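Fructose-bisphosphate aldolase (Plasmodium falciparum, PDB 4TR9) belongs to the fructose-bisphosphate aldolase family of TIM-barrel proteins and is captured as a four-chain assembly with N'-[(E)-(2,4-dichlorophenyl)methylidene]-3,4-dihydroxybenzohydrazide (38D) bound in its central pocket. Local coordinates at residues A[190-195]-A[232-237]; A[110-115]-A[149-154]; A[70-75]-A[332-337]; A[35-40]-A[311-316]; A[157-162]-A[196-201]. All coordinates share one frame; numbering follows the deposited sequence.

Contact 1. Residues A[190-195]-A[232-237]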
# COMPACT_ATOMS: atom_id res chain seq x y z
N LEU A 190 9.23 15.05 22.31
CA LEU A 190 7.86 15.52 22.50
C LEU A 190 6.85 14.41 22.20
O LEU A 190 6.94 13.75 21.17
CB LEU A 190 7.56 16.73 21.62
CG LEU A 190 8.24 18.05 21.97
CD1 LEU A 190 7.77 19.16 21.03
CD2 LEU A 190 7.98 18.43 23.42
N VAL A 191 5.90 14.21 23.11
CA VAL A 191 4.86 13.21 22.92
C VAL A 191 3.81 13.71 21.92
O VAL A 191 3.14 14.71 22.17
CB VAL A 191 4.16 12.85 24.24
CG1 VAL A 191 2.94 11.98 23.98
CG2 VAL A 191 5.14 12.14 25.17
N PRO A 192 3.68 13.02 20.79
CA PRO A 192 2.73 13.45 19.76
C PRO A 192 1.30 13.00 20.03
O PRO A 192 1.05 11.82 20.28
CB PRO A 192 3.27 12.78 18.49
CG PRO A 192 3.93 11.53 18.99
CD PRO A 192 4.47 11.85 20.36
N ILE A 193 0.37 13.94 20.01
CA ILE A 193 -1.05 13.61 20.08
C ILE A 193 -1.62 13.52 18.67
O ILE A 193 -1.82 14.54 18.01
CB ILE A 193 -1.84 14.63 20.91
CG1 ILE A 193 -1.37 14.62 22.36
CG2 ILE A 193 -3.33 14.33 20.84
CD1 ILE A 193 -2.21 15.48 23.28
N VAL A 194 -1.86 12.30 18.21
CA VAL A 194 -2.37 12.07 16.87
C VAL A 194 -3.88 12.30 16.82
O VAL A 194 -4.64 11.57 17.46
CB VAL A 194 -2.05 10.64 16.39
CG1 VAL A 194 -2.61 10.42 14.99
CG2 VAL A 194 -0.55 10.40 16.42
N GLU A 195 -4.30 13.31 16.06
CA GLU A 195 -5.71 13.66 16.00
C GLU A 195 -6.27 13.56 14.58
O GLU A 195 -6.22 14.52 13.81
CB GLU A 195 -5.93 15.08 16.54
CG GLU A 195 -7.39 15.51 16.59
CD GLU A 195 -7.56 16.94 17.08
OE1 GLU A 195 -6.56 17.54 17.53
OE2 GLU A 195 -8.69 17.46 17.01
N GLU A 232 4.06 3.54 22.49
CA GLU A 232 4.13 3.71 23.94
C GLU A 232 4.31 5.18 24.33
O GLU A 232 3.93 5.59 25.42
CB GLU A 232 5.26 2.87 24.53
CG GLU A 232 5.07 1.37 24.43
CD GLU A 232 5.55 0.80 23.11
OE1 GLU A 232 5.45 1.50 22.08
OE2 GLU A 232 6.04 -0.35 23.10
N GLY A 233 4.89 5.95 23.42
CA GLY A 233 5.14 7.36 23.68
C GLY A 233 4.22 8.28 22.90
O GLY A 233 4.55 9.44 22.66
N ALA A 234 3.07 7.76 22.50
CA ALA A 234 2.12 8.54 21.70
C ALA A 234 0.72 8.50 22.30
O ALA A 234 0.43 7.70 23.19
CB ALA A 234 2.10 8.03 20.27
N LEU A 235 -0.14 9.39 21.82
CA LEU A 235 -1.54 9.42 22.23
C LEU A 235 -2.44 9.58 21.02
O LEU A 235 -2.02 10.11 19.99
CB LEU A 235 -1.79 10.55 23.24
CG LEU A 235 -1.19 10.39 24.64
CD1 LEU A 235 -1.50 11.61 25.49
CD2 LEU A 235 -1.71 9.12 25.31
N LEU A 236 -3.68 9.12 21.14
CA LEU A 236 -4.65 9.23 20.06
C LEU A 236 -5.79 10.16 20.44
O LEU A 236 -6.37 10.03 21.52
CB LEU A 236 -5.19 7.85 19.68
CG LEU A 236 -6.21 7.79 18.55
CD1 LEU A 236 -5.60 8.27 17.24
CD2 LEU A 236 -6.76 6.37 18.40
N LYS A 237 -6.11 11.10 19.56
CA LYS A 237 -7.23 12.01 19.79
C LYS A 237 -8.27 11.88 18.69
O LYS A 237 -8.31 12.71 17.77
CB LYS A 237 -6.73 13.45 19.90
CG LYS A 237 -7.81 14.45 20.31
CD LYS A 237 -7.23 15.84 20.52
CE LYS A 237 -8.30 16.83 20.93
NZ LYS A 237 -7.74 18.19 21.20

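Contact 2. Residues A[110-115]-A[149-154]. With 38D (N'-[(E)-(2,4-dichlorophenyl)methylidene]-3,4-dihydroxybenzohydrazide), chain K.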
# COMPACT_ATOMS: atom_id res chain seq x y z
N PRO A 110 2.70 21.14 30.26
CA PRO A 110 2.49 22.06 29.13
C PRO A 110 2.48 21.34 27.79
O PRO A 110 3.35 20.50 27.52
CB PRO A 110 3.69 23.01 29.23
CG PRO A 110 4.18 22.88 30.64
CD PRO A 110 3.93 21.46 31.01
N GLY A 111 1.51 21.66 26.95
CA GLY A 111 1.42 21.10 25.61
C GLY A 111 1.37 22.20 24.57
O GLY A 111 1.06 23.35 24.89
N ILE A 112 1.67 21.87 23.32
CA ILE A 112 1.74 22.88 22.28
C ILE A 112 1.13 22.41 20.95
O ILE A 112 1.39 21.29 20.49
CB ILE A 112 3.20 23.33 22.04
CG1 ILE A 112 3.28 24.38 20.93
CG2 ILE A 112 4.10 22.14 21.74
CD1 ILE A 112 2.55 25.67 21.26
N LYS A 113 0.31 23.26 20.36
CA LYS A 113 -0.24 23.03 19.03
C LYS A 113 0.80 23.38 17.98
O LYS A 113 1.29 24.51 17.94
CB LYS A 113 -1.52 23.85 18.84
CG LYS A 113 -2.09 23.82 17.44
CD LYS A 113 -3.21 24.84 17.30
CE LYS A 113 -3.86 24.79 15.94
NZ LYS A 113 -4.56 23.49 15.73
N VAL A 114 1.14 22.42 17.13
CA VAL A 114 2.23 22.62 16.17
C VAL A 114 1.76 22.65 14.72
O VAL A 114 2.57 22.86 13.81
CB VAL A 114 3.31 21.53 16.31
CG1 VAL A 114 3.80 21.45 17.75
CG2 VAL A 114 2.76 20.18 15.86
N ASP A 115 0.47 22.44 14.49
CA ASP A 115 -0.06 22.43 13.13
C ASP A 115 -0.31 23.86 12.63
O ASP A 115 -0.59 24.76 13.42
CB ASP A 115 -1.34 21.60 13.05
CG ASP A 115 -2.51 22.24 13.75
OD1 ASP A 115 -3.20 23.08 13.13
OD2 ASP A 115 -2.75 21.90 14.93
N ARG A 149 6.10 19.54 26.70
CA ARG A 149 6.53 18.15 26.80
C ARG A 149 5.70 17.24 25.90
O ARG A 149 6.01 16.05 25.76
CB ARG A 149 6.46 17.67 28.25
CG ARG A 149 7.53 18.27 29.15
CD ARG A 149 8.92 17.89 28.66
NE ARG A 149 9.97 18.50 29.46
CZ ARG A 149 10.56 19.66 29.16
NH1 ARG A 149 11.51 20.14 29.95
NH2 ARG A 149 10.19 20.34 28.09
N PHE A 150 4.66 17.79 25.29
CA PHE A 150 3.88 17.05 24.30
C PHE A 150 3.27 18.00 23.28
O PHE A 150 3.03 19.17 23.57
CB PHE A 150 2.80 16.19 24.98
CG PHE A 150 1.67 16.98 25.58
CD1 PHE A 150 0.50 17.20 24.87
CD2 PHE A 150 1.76 17.47 26.88
CE1 PHE A 150 -0.55 17.91 25.42
CE2 PHE A 150 0.71 18.17 27.44
CZ PHE A 150 -0.45 18.39 26.71
N ALA A 151 3.02 17.49 22.07
CA ALA A 151 2.52 18.32 20.98
C ALA A 151 1.20 17.81 20.43
O ALA A 151 0.76 16.71 20.76
CB ALA A 151 3.56 18.40 19.87
N LYS A 152 0.57 18.61 19.58
CA LYS A 152 -0.71 18.24 18.98
C LYS A 152 -0.78 18.65 17.51
O LYS A 152 -0.15 19.62 17.09
CB LYS A 152 -1.87 18.88 19.76
CG LYS A 152 -3.18 18.12 19.64
CD LYS A 152 -4.34 19.08 19.51
CE LYS A 152 -4.18 19.95 18.28
NZ LYS A 152 -5.31 20.88 18.10
N TRP A 153 -1.56 17.90 16.73
CA TRP A 153 -1.63 18.07 15.28
C TRP A 153 -2.99 17.59 14.80
O TRP A 153 -3.26 16.39 14.75
CB TRP A 153 -0.49 17.30 14.61
CG TRP A 153 -0.47 17.25 13.10
CD1 TRP A 153 -1.38 16.64 12.28
CD2 TRP A 153 0.56 17.76 12.24
NE1 TRP A 153 -1.00 16.78 10.97
CE2 TRP A 153 0.19 17.46 10.92
CE3 TRP A 153 1.75 18.47 12.47
CZ2 TRP A 153 0.96 17.83 9.82
CZ3 TRP A 153 2.52 18.83 11.37
CH2 TRP A 153 2.12 18.51 10.07
N ARG A 154 -3.86 18.54 14.45
CA ARG A 154 -5.25 18.22 14.11
C ARG A 154 -5.48 18.05 12.61
O ARG A 154 -5.18 18.94 11.82
CB ARG A 154 -6.18 19.30 14.65
CG ARG A 154 -7.64 19.13 14.24
CD ARG A 154 -8.51 20.17 14.91
NE ARG A 154 -9.91 20.08 14.49
CZ ARG A 154 -10.46 20.83 13.54
NH1 ARG A 154 -11.74 20.68 13.23
NH2 ARG A 154 -9.72 21.73 12.90
N12 38D K . -10.33 25.70 14.20
C13 38D K . -11.75 25.50 14.13
C15 38D K . -11.79 27.30 12.40
C17 38D K . -13.44 27.38 10.66
C20 38D K . -13.50 25.59 12.27
C01 38D K . -9.13 22.80 17.16
C02 38D K . -8.81 21.86 18.13
O03 38D K . -9.44 20.59 18.16
C04 38D K . -7.87 22.17 19.10
C05 38D K . -7.24 23.40 19.09
C06 38D K . -7.55 24.34 18.12
O07 38D K . -7.53 21.23 20.10
C08 38D K . -8.49 24.03 17.16
C09 38D K . -8.81 25.10 16.11
O10 38D K . -8.17 26.15 16.08
N11 38D K . -9.88 24.83 15.19
C14 38D K . -12.37 26.14 12.89
C16 38D K . -12.33 27.92 11.28
CL1 38D K . -14.09 28.18 9.26
C19 38D K . -14.03 26.22 11.14
CL2 38D K . -14.25 24.14 12.86
O HOH W 1 -5.34 21.67 11.69

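Contact 3. Residues A[70-75]-A[332-337]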
# COMPACT_ATOMS: atom_id res chain seq x y z
N PHE A 70 -5.42 28.51 33.77
CA PHE A 70 -4.22 27.85 34.28
C PHE A 70 -3.92 28.26 35.72
O PHE A 70 -3.19 27.56 36.43
CB PHE A 70 -3.02 28.16 33.38
CG PHE A 70 -3.27 27.89 31.92
CD1 PHE A 70 -4.15 26.90 31.52
CD2 PHE A 70 -2.63 28.64 30.95
CE1 PHE A 70 -4.39 26.66 30.18
CE2 PHE A 70 -2.86 28.40 29.61
CZ PHE A 70 -3.74 27.41 29.23
N GLY A 71 -4.49 29.38 36.14
CA GLY A 71 -4.27 29.88 37.49
C GLY A 71 -5.29 29.33 38.48
O GLY A 71 -5.33 29.75 39.63
N THR A 72 -6.10 28.38 38.02
CA THR A 72 -7.13 27.78 38.86
C THR A 72 -6.52 26.84 39.90
O THR A 72 -5.97 25.79 39.56
CB THR A 72 -8.15 26.99 38.02
OG1 THR A 72 -8.78 27.87 37.08
CG2 THR A 72 -9.21 26.38 38.91
N LYS A 73 -6.62 27.23 41.16
CA LYS A 73 -6.08 26.44 42.26
C LYS A 73 -6.85 25.14 42.44
O LYS A 73 -8.03 25.15 42.77
CB LYS A 73 -6.09 27.25 43.56
CG LYS A 73 -5.15 28.44 43.56
CD LYS A 73 -5.25 29.24 44.85
CE LYS A 73 -6.56 30.01 44.94
NZ LYS A 73 -6.66 31.06 43.89
N GLY A 74 -6.17 24.02 42.20
CA GLY A 74 -6.78 22.71 42.37
C GLY A 74 -7.16 22.05 41.05
O GLY A 74 -7.81 21.01 41.04
N LEU A 75 -6.74 22.66 39.95
CA LEU A 75 -7.06 22.15 38.62
C LEU A 75 -6.28 20.87 38.31
O LEU A 75 -6.71 20.05 37.51
CB LEU A 75 -6.77 23.21 37.55
CG LEU A 75 -7.20 22.88 36.12
CD1 LEU A 75 -8.72 22.76 36.03
CD2 LEU A 75 -6.68 23.91 35.14
N GLU A 332 -14.54 28.16 39.45
CA GLU A 332 -15.28 27.08 40.09
C GLU A 332 -16.10 26.32 39.05
O GLU A 332 -16.29 25.11 39.16
CB GLU A 332 -16.20 27.63 41.19
CG GLU A 332 -16.96 26.55 41.95
CD GLU A 332 -17.70 27.09 43.16
OE1 GLU A 332 -17.39 28.22 43.60
OE2 GLU A 332 -18.60 26.39 43.68
N VAL A 333 -16.57 27.04 38.03
CA VAL A 333 -17.30 26.42 36.93
C VAL A 333 -16.36 25.50 36.15
O VAL A 333 -16.76 24.43 35.69
CB VAL A 333 -17.90 27.48 35.98
CG1 VAL A 333 -18.64 26.81 34.83
CG2 VAL A 333 -18.82 28.41 36.75
N LEU A 334 -15.11 25.92 36.03
CA LEU A 334 -14.08 25.12 35.37
C LEU A 334 -13.80 23.84 36.16
O LEU A 334 -13.61 22.77 35.58
CB LEU A 334 -12.80 25.93 35.20
CG LEU A 334 -11.60 25.18 34.61
CD1 LEU A 334 -11.91 24.70 33.20
CD2 LEU A 334 -10.36 26.06 34.62
N LEU A 335 -13.77 23.97 37.48
CA LEU A 335 -13.45 22.84 38.35
C LEU A 335 -14.56 21.79 38.37
O LEU A 335 -14.28 20.59 38.40
CB LEU A 335 -13.18 23.33 39.78
CG LEU A 335 -11.82 24.00 40.00
CD1 LEU A 335 -11.70 24.49 41.43
CD2 LEU A 335 -10.69 23.04 39.65
N GLN A 336 -15.81 22.23 38.35
CA GLN A 336 -16.93 21.30 38.39
C GLN A 336 -17.08 20.56 37.07
O GLN A 336 -17.57 19.43 37.03
CB GLN A 336 -18.24 22.03 38.74
CG GLN A 336 -18.77 22.94 37.65
CD GLN A 336 -20.17 23.44 37.95
OE1 GLN A 336 -20.75 23.11 38.98
NE2 GLN A 336 -20.72 24.23 37.04
N ARG A 337 -16.64 21.19 35.98
CA ARG A 337 -16.65 20.53 34.68
C ARG A 337 -15.48 19.56 34.57
O ARG A 337 -15.60 18.48 34.00
CB ARG A 337 -16.60 21.55 33.54
CG ARG A 337 -17.82 22.45 33.44
CD ARG A 337 -19.11 21.64 33.51
NE ARG A 337 -19.14 20.56 32.53
CZ ARG A 337 -20.10 19.64 32.47
NH1 ARG A 337 -20.05 18.69 31.55
NH2 ARG A 337 -21.10 19.66 33.33

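Contact 4. Residues A[35-40]-A[311-316]. With 38D (N'-[(E)-(2,4-dichlorophenyl)methylidene]-3,4-dihydroxybenzohydrazide), chain K.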
# COMPACT_ATOMS: atom_id res chain seq x y z
N GLY A 35 -7.32 14.22 32.83
CA GLY A 35 -7.50 14.41 31.40
C GLY A 35 -6.69 15.59 30.89
O GLY A 35 -5.87 16.16 31.61
N ILE A 36 -6.94 15.98 29.64
CA ILE A 36 -6.20 17.07 29.02
C ILE A 36 -7.10 18.26 28.70
O ILE A 36 -8.20 18.09 28.16
CB ILE A 36 -5.49 16.61 27.72
CG1 ILE A 36 -4.54 15.44 28.02
CG2 ILE A 36 -4.73 17.76 27.08
CD1 ILE A 36 -3.79 14.95 26.80
N LEU A 37 -6.65 19.46 29.04
CA LEU A 37 -7.37 20.68 28.72
C LEU A 37 -6.90 21.27 27.40
O LEU A 37 -5.73 21.65 27.27
CB LEU A 37 -7.22 21.71 29.85
CG LEU A 37 -7.72 23.12 29.55
CD1 LEU A 37 -9.22 23.14 29.30
CD2 LEU A 37 -7.35 24.08 30.67
N ALA A 38 -7.80 21.35 26.43
CA ALA A 38 -7.46 21.89 25.12
C ALA A 38 -7.70 23.40 25.06
O ALA A 38 -8.79 23.85 24.74
CB ALA A 38 -8.26 21.19 24.03
N ALA A 39 -6.66 24.16 25.38
CA ALA A 39 -6.75 25.62 25.36
C ALA A 39 -5.79 26.21 24.33
O ALA A 39 -5.14 27.22 24.59
CB ALA A 39 -6.48 26.19 26.74
N ASP A 40 -5.71 25.57 23.17
CA ASP A 40 -4.79 26.00 22.12
C ASP A 40 -5.53 26.61 20.93
O ASP A 40 -5.21 26.32 19.78
CB ASP A 40 -3.93 24.83 21.65
CG ASP A 40 -4.74 23.60 21.32
OD1 ASP A 40 -5.80 23.40 21.96
OD2 ASP A 40 -4.33 22.84 20.42
N ALA A 311 -15.95 21.47 25.92
CA ALA A 311 -16.69 20.87 27.02
C ALA A 311 -16.21 21.34 28.39
O ALA A 311 -16.81 21.01 29.41
CB ALA A 311 -16.61 19.35 26.94
N LEU A 312 -15.12 22.11 28.40
CA LEU A 312 -14.55 22.58 29.66
C LEU A 312 -14.57 24.10 29.78
O LEU A 312 -14.45 24.64 30.88
CB LEU A 312 -13.11 22.08 29.81
CG LEU A 312 -12.92 20.59 30.08
CD1 LEU A 312 -11.44 20.22 30.04
CD2 LEU A 312 -13.53 20.21 31.42
N GLN A 313 -14.71 24.79 28.66
CA GLN A 313 -14.55 26.24 28.64
C GLN A 313 -15.81 27.01 28.25
O GLN A 313 -15.88 28.22 28.43
CB GLN A 313 -13.42 26.63 27.68
CG GLN A 313 -12.07 26.04 28.05
CD GLN A 313 -10.99 26.40 27.05
OE1 GLN A 313 -10.36 25.52 26.45
NE2 GLN A 313 -10.76 27.69 26.85
N ALA A 314 -16.81 26.30 27.71
CA ALA A 314 -18.02 26.95 27.21
C ALA A 314 -18.76 27.72 28.31
O ALA A 314 -19.12 28.88 28.12
CB ALA A 314 -18.94 25.92 26.58
N SER A 315 -18.97 27.07 29.45
CA SER A 315 -19.68 27.69 30.56
C SER A 315 -18.79 28.66 31.33
O SER A 315 -19.28 29.59 31.97
CB SER A 315 -20.24 26.63 31.51
OG SER A 315 -21.24 25.85 30.87
N VAL A 316 -17.48 28.44 31.26
CA VAL A 316 -16.52 29.30 31.93
C VAL A 316 -16.53 30.70 31.33
O VAL A 316 -16.58 31.70 32.05
CB VAL A 316 -15.09 28.73 31.86
CG1 VAL A 316 -14.09 29.69 32.48
CG2 VAL A 316 -15.03 27.38 32.55
N12 38D K . -10.33 25.70 14.20
C13 38D K . -11.75 25.50 14.13
C15 38D K . -11.79 27.30 12.40
C17 38D K . -13.44 27.38 10.66
C20 38D K . -13.50 25.59 12.27
C01 38D K . -9.13 22.80 17.16
C02 38D K . -8.81 21.86 18.13
O03 38D K . -9.44 20.59 18.16
C04 38D K . -7.87 22.17 19.10
C05 38D K . -7.24 23.40 19.09
C06 38D K . -7.55 24.34 18.12
O07 38D K . -7.53 21.23 20.10
C08 38D K . -8.49 24.03 17.16
C09 38D K . -8.81 25.10 16.11
O10 38D K . -8.17 26.15 16.08
N11 38D K . -9.88 24.83 15.19
C14 38D K . -12.37 26.14 12.89
C16 38D K . -12.33 27.92 11.28
CL1 38D K . -14.09 28.18 9.26
C19 38D K . -14.03 26.22 11.14
CL2 38D K . -14.25 24.14 12.86

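Contact 5. Residues A[157-162]-A[196-201]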
# COMPACT_ATOMS: atom_id res chain seq x y z
N LEU A 157 -11.34 14.87 8.65
CA LEU A 157 -11.97 14.06 7.61
C LEU A 157 -13.48 14.28 7.62
O LEU A 157 -14.07 14.55 8.67
CB LEU A 157 -11.65 12.58 7.80
CG LEU A 157 -10.18 12.15 7.75
CD1 LEU A 157 -9.55 12.19 9.13
CD2 LEU A 157 -10.05 10.76 7.13
N VAL A 158 -14.10 14.14 6.46
CA VAL A 158 -15.54 14.36 6.32
C VAL A 158 -16.24 13.09 5.88
O VAL A 158 -15.77 12.39 4.98
CB VAL A 158 -15.83 15.49 5.31
CG1 VAL A 158 -17.33 15.67 5.12
CG2 VAL A 158 -15.20 16.80 5.77
N ILE A 159 -17.37 12.77 6.51
CA ILE A 159 -18.18 11.64 6.09
C ILE A 159 -19.30 12.09 5.17
O ILE A 159 -20.23 12.80 5.58
CB ILE A 159 -18.79 10.88 7.28
CG1 ILE A 159 -17.69 10.16 8.07
CG2 ILE A 159 -19.82 9.87 6.80
CD1 ILE A 159 -18.22 9.32 9.22
N ASP A 160 -19.21 11.69 3.90
CA ASP A 160 -20.25 11.98 2.92
C ASP A 160 -20.34 10.81 1.96
O ASP A 160 -19.71 10.80 0.90
CB ASP A 160 -19.94 13.28 2.17
CG ASP A 160 -21.17 13.87 1.50
OD1 ASP A 160 -22.08 13.10 1.14
OD2 ASP A 160 -21.21 15.11 1.33
N THR A 161 -21.13 9.81 2.34
CA THR A 161 -21.23 8.55 1.61
C THR A 161 -21.65 8.74 0.16
O THR A 161 -21.23 7.99 -0.72
CB THR A 161 -22.23 7.60 2.29
OG1 THR A 161 -23.53 8.20 2.31
CG2 THR A 161 -21.79 7.30 3.71
N ALA A 162 -22.48 9.76 -0.09
CA ALA A 162 -22.93 10.06 -1.45
C ALA A 162 -21.75 10.50 -2.32
O ALA A 162 -21.70 10.18 -3.50
CB ALA A 162 -24.00 11.14 -1.42
N PRO A 196 -6.79 12.37 14.22
CA PRO A 196 -7.52 12.19 12.96
C PRO A 196 -9.01 12.41 13.16
O PRO A 196 -9.79 11.46 13.10
CB PRO A 196 -7.22 10.73 12.61
CG PRO A 196 -7.09 10.06 13.94
CD PRO A 196 -6.54 11.09 14.90
N GLU A 197 -9.41 13.66 13.39
CA GLU A 197 -10.80 13.97 13.68
C GLU A 197 -11.72 13.76 12.49
O GLU A 197 -11.52 14.35 11.43
CB GLU A 197 -10.94 15.41 14.18
CG GLU A 197 -12.38 15.81 14.48
CD GLU A 197 -12.53 17.26 14.88
OE1 GLU A 197 -11.51 17.98 14.89
OE2 GLU A 197 -13.67 17.68 15.17
N ILE A 198 -12.72 12.91 12.68
CA ILE A 198 -13.77 12.74 11.69
C ILE A 198 -15.00 13.54 12.10
O ILE A 198 -15.59 13.29 13.15
CB ILE A 198 -14.16 11.26 11.52
CG1 ILE A 198 -12.95 10.44 11.05
CG2 ILE A 198 -15.31 11.12 10.55
CD1 ILE A 198 -13.25 8.97 10.86
N LEU A 199 -15.37 14.51 11.27
CA LEU A 199 -16.50 15.39 11.57
C LEU A 199 -17.81 14.61 11.64
O LEU A 199 -18.05 13.70 10.85
CB LEU A 199 -16.61 16.49 10.51
CG LEU A 199 -15.43 17.46 10.42
CD1 LEU A 199 -15.70 18.55 9.40
CD2 LEU A 199 -15.13 18.06 11.79
N ALA A 200 -18.67 14.99 12.59
CA ALA A 200 -19.97 14.36 12.74
C ALA A 200 -21.02 15.06 11.89
O ALA A 200 -22.21 14.77 12.00
CB ALA A 200 -20.38 14.35 14.21
N ASP A 201 -20.57 15.98 11.05
CA ASP A 201 -21.46 16.71 10.15
C ASP A 201 -22.05 15.79 9.09
O ASP A 201 -21.32 15.07 8.41
CB ASP A 201 -20.72 17.87 9.49
CG ASP A 201 -20.17 18.87 10.49
OD1 ASP A 201 -20.83 19.10 11.53
OD2 ASP A 201 -19.07 19.41 10.25
O HOH W 2 -18.71 14.28 8.43

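Contact 1. Residues A[190-195]-A[232-237]
Strands 191-198 and 235-236, joined through helix 206-226 in a beta-alpha-beta unit, lie side by side and parallel in the wall of the TIM barrel. Three backbone hydrogen bonds zip them together: L235 N gives its hydrogen to P192 O, V194 N to L235 O, and K237 N to V194 O. The last is the shortest at 2.6 Å and nearly straight (170°).

I193 and L235 stand abreast on one face, the former's CG1 4.2 Å from the latter's CB. Their branched tips look into the barrel, where the end of each meets I36, so bulky aliphatic residues suit both places. V194 and L236 face the other way, and V194 packs on L178 of helix 168-187. L236 CD1 bends back over the strand edge to lie 3.4 Å from V194 O. At the start of the pairing, V191 CG1 and P192 CD both press on G233 O. The knob of V191, its CG1 anti to the backbone N, comes to 3.3 Å from that G233 O.

At the far end K237 runs fully extended beside E195, and its CB wedges against I193 CG2 at 3.6 Å. The two long chains point the same way, K237 CD and CE lying along the carboxylate of E195, and they end in a long salt bridge of 3.9 Å between E195 OE1 and K237 NZ.

Contact 2. Residues A[110-115]-A[149-154]
D115 OD1 is held twice, by the backbone N of G117 and by a water 2.9 Å away that also donates to R154 O and so ties the loop after strand 109-113 to strand 150-157. The sister oxygen, OD2, receives K113 NZ on its syn lone pair at only 2.5 Å. A carboxylate suits this spot because K113 NZ also sits 3.6 Å from K152 NZ. The nearby negative charge of D115, with D40 bound to K152, probably eases that repulsion.

Four backbone hydrogen bonds run along these parallel neighbours of the TIM barrel and their flanking residues: R149 N to P110 O, I112 N to F150 O, K152 N to I112 O and, straightest at 173°, V114 N to K152 O. G111 CA lies over one face of the F150 ring in a CH-pi contact, 3.6 Å from the centroid; a side chain there would collide with the ring. Away from the ring, small A151 accepts V114 CG1 at 3.7 Å from its CB, while V114 CG2 meets the edge of W153.

K152 bends at chi2 and chi3 so that its NZ comes 3.0 Å from O07 of the bound 38D. R154 stretches out straight, its NE paired with E197, and lays one face of its guanidinium against 38D N11.

Contact 3. Residues A[70-75]-A[332-337]
L335, L334 and T72 give up most of the surface in this meeting between the loop after helix 59-70 and helix 327-346. L335, buried most, lays its isobutyl end against the turn of the loop. Its CG lies 3.7 Å from T72 CG2, the two side chains meeting tip to tip, and its methyls rest near the carbonyls of K73 and G74.

One residue earlier on the helix, L334 points straight at the loop. Its CD2 slides obliquely past T72 to 3.4 Å from OG1 and also reaches L75 CD1 at 3.9 Å, crossing that leucine at about a right angle. T72 serves both leucines because its beta carbon is forked. The methyl, anti to the backbone N, goes to L335, while the hydroxyl beside the backbone N turns back to the carbonyls of L68 and L69 at the end of helix 59-70.

Residues 72-75 form a type II turn closed by L75 N on T72 O at 3.2 Å. G74 takes its third position with phi at 103°, where a side chain would press on the preceding carbonyl. With the threonine hydroxyl satisfied by the end of helix 59-70, the two leucines of helix 327-346 meet mostly carbon, and the contact is apolar in character.

Contact 4. Residues A[35-40]-A[311-316]
The closest fit lies between two leucines and a glutamine, where strand 35-39 is met by helix 310-320. L37 CD1 touches L312 CD1 at 3.7 Å, the side chains crossing obliquely. L37 reaches across because its CG stands anti to the backbone N (chi1 170°), whereas L312 points directly at the strand. The CD1 methyls of both leucines thus meet in a buried seam, where aliphatic ends suit.

Beside them the extended side chain of Q313 passes L37 at about a right angle and brings its amide up to the backbone of A38 and the methyl of A39. A39 is small enough to let the end of this long chain lie against its CB.

The rest is loose: only 180 Å² is buried in all, by few residues. A314 and S315, on a helix kinked near this point, take no part and are partly exposed; S315 OG bonds to E284. D40 sets off away from the helix, touches nothing of it, and takes a weak hydrogen bond, 3.3 Å, from 38D O07 to its OD1.

Within the TIM barrel, strand 35-39 runs between strands 79-84 and 303-308. F70 of helix 59-70 packs on L37 and A39, and helix 327-346 covers L312 through R337 and N341.

Contact 5. Residues A[157-162]-A[196-201]
L157 buries more surface here than any other residue, and its side chain can be followed outward. CB, the first carbon, lies 4.0 Å from E197 O and 4.1 Å from I198 CG1, L157 and I198 projecting from the same face of the sheet. CG stands anti to the carbonyl carbon (chi1 -61°) and carries CD1 back over the neighbouring strand. There CD1 comes 3.7 Å from E197 O, with P196 O also close by. The side chain also packs on I171 and T174 of helix 168-187 and on V216 of helix 206-226, a greasy setting in which leucine fits well.

The backbone of L157 grips the other strand from both ends. Its N donates to E197 O at 2.8 Å, and its O accepts from L199 N at 2.9 Å, each donor lying nearly along the C=O axis. This is the parallel pairing of L157 with I198, in two adjacent TIM-barrel strands.

Past this point the chains part, and a water takes over. It accepts from I159 N and donates to L199 O, 2.6 Å away, and to D201 O, so three backbone groups are satisfied where direct pairing has ceased. The side chains still meet: I159 CG1 packs on I198 CG2 at 3.6 Å, and V158 CG2 approaches L199 CD1 obliquely at 4.1 Å. Beta-branched residues suit such an extended stretch.

Strands 150-157 and 191-198 lie under helix 206-226 here, whose V212 covers I159 and whose T213 and V216 cover I198, with helix 168-187 lying over L157.

Contacts 1, 2, 4 and 5 are all built on the same parallel barrel. Contacts 1 and 2 share an interface, their centres about 9 Å apart, with V191 and I193 bonded through their backbones to A151. Contact 5 continues strand 191-198 beyond contact 1, and its E197 OE1 meets R154 NE of contact 2 at 2.7 Å. Across the barrel, D40 OD2 of contact 4 reaches K152 NZ of contact 2 at 3.2 Å. D40, K152, R154, E195 and K237 line the pocket of 38D, with E197 as a second-shell partner of R154. Contact 3 lies outside, about 10 Å between centres from contact 4, touching it through L334 and L312.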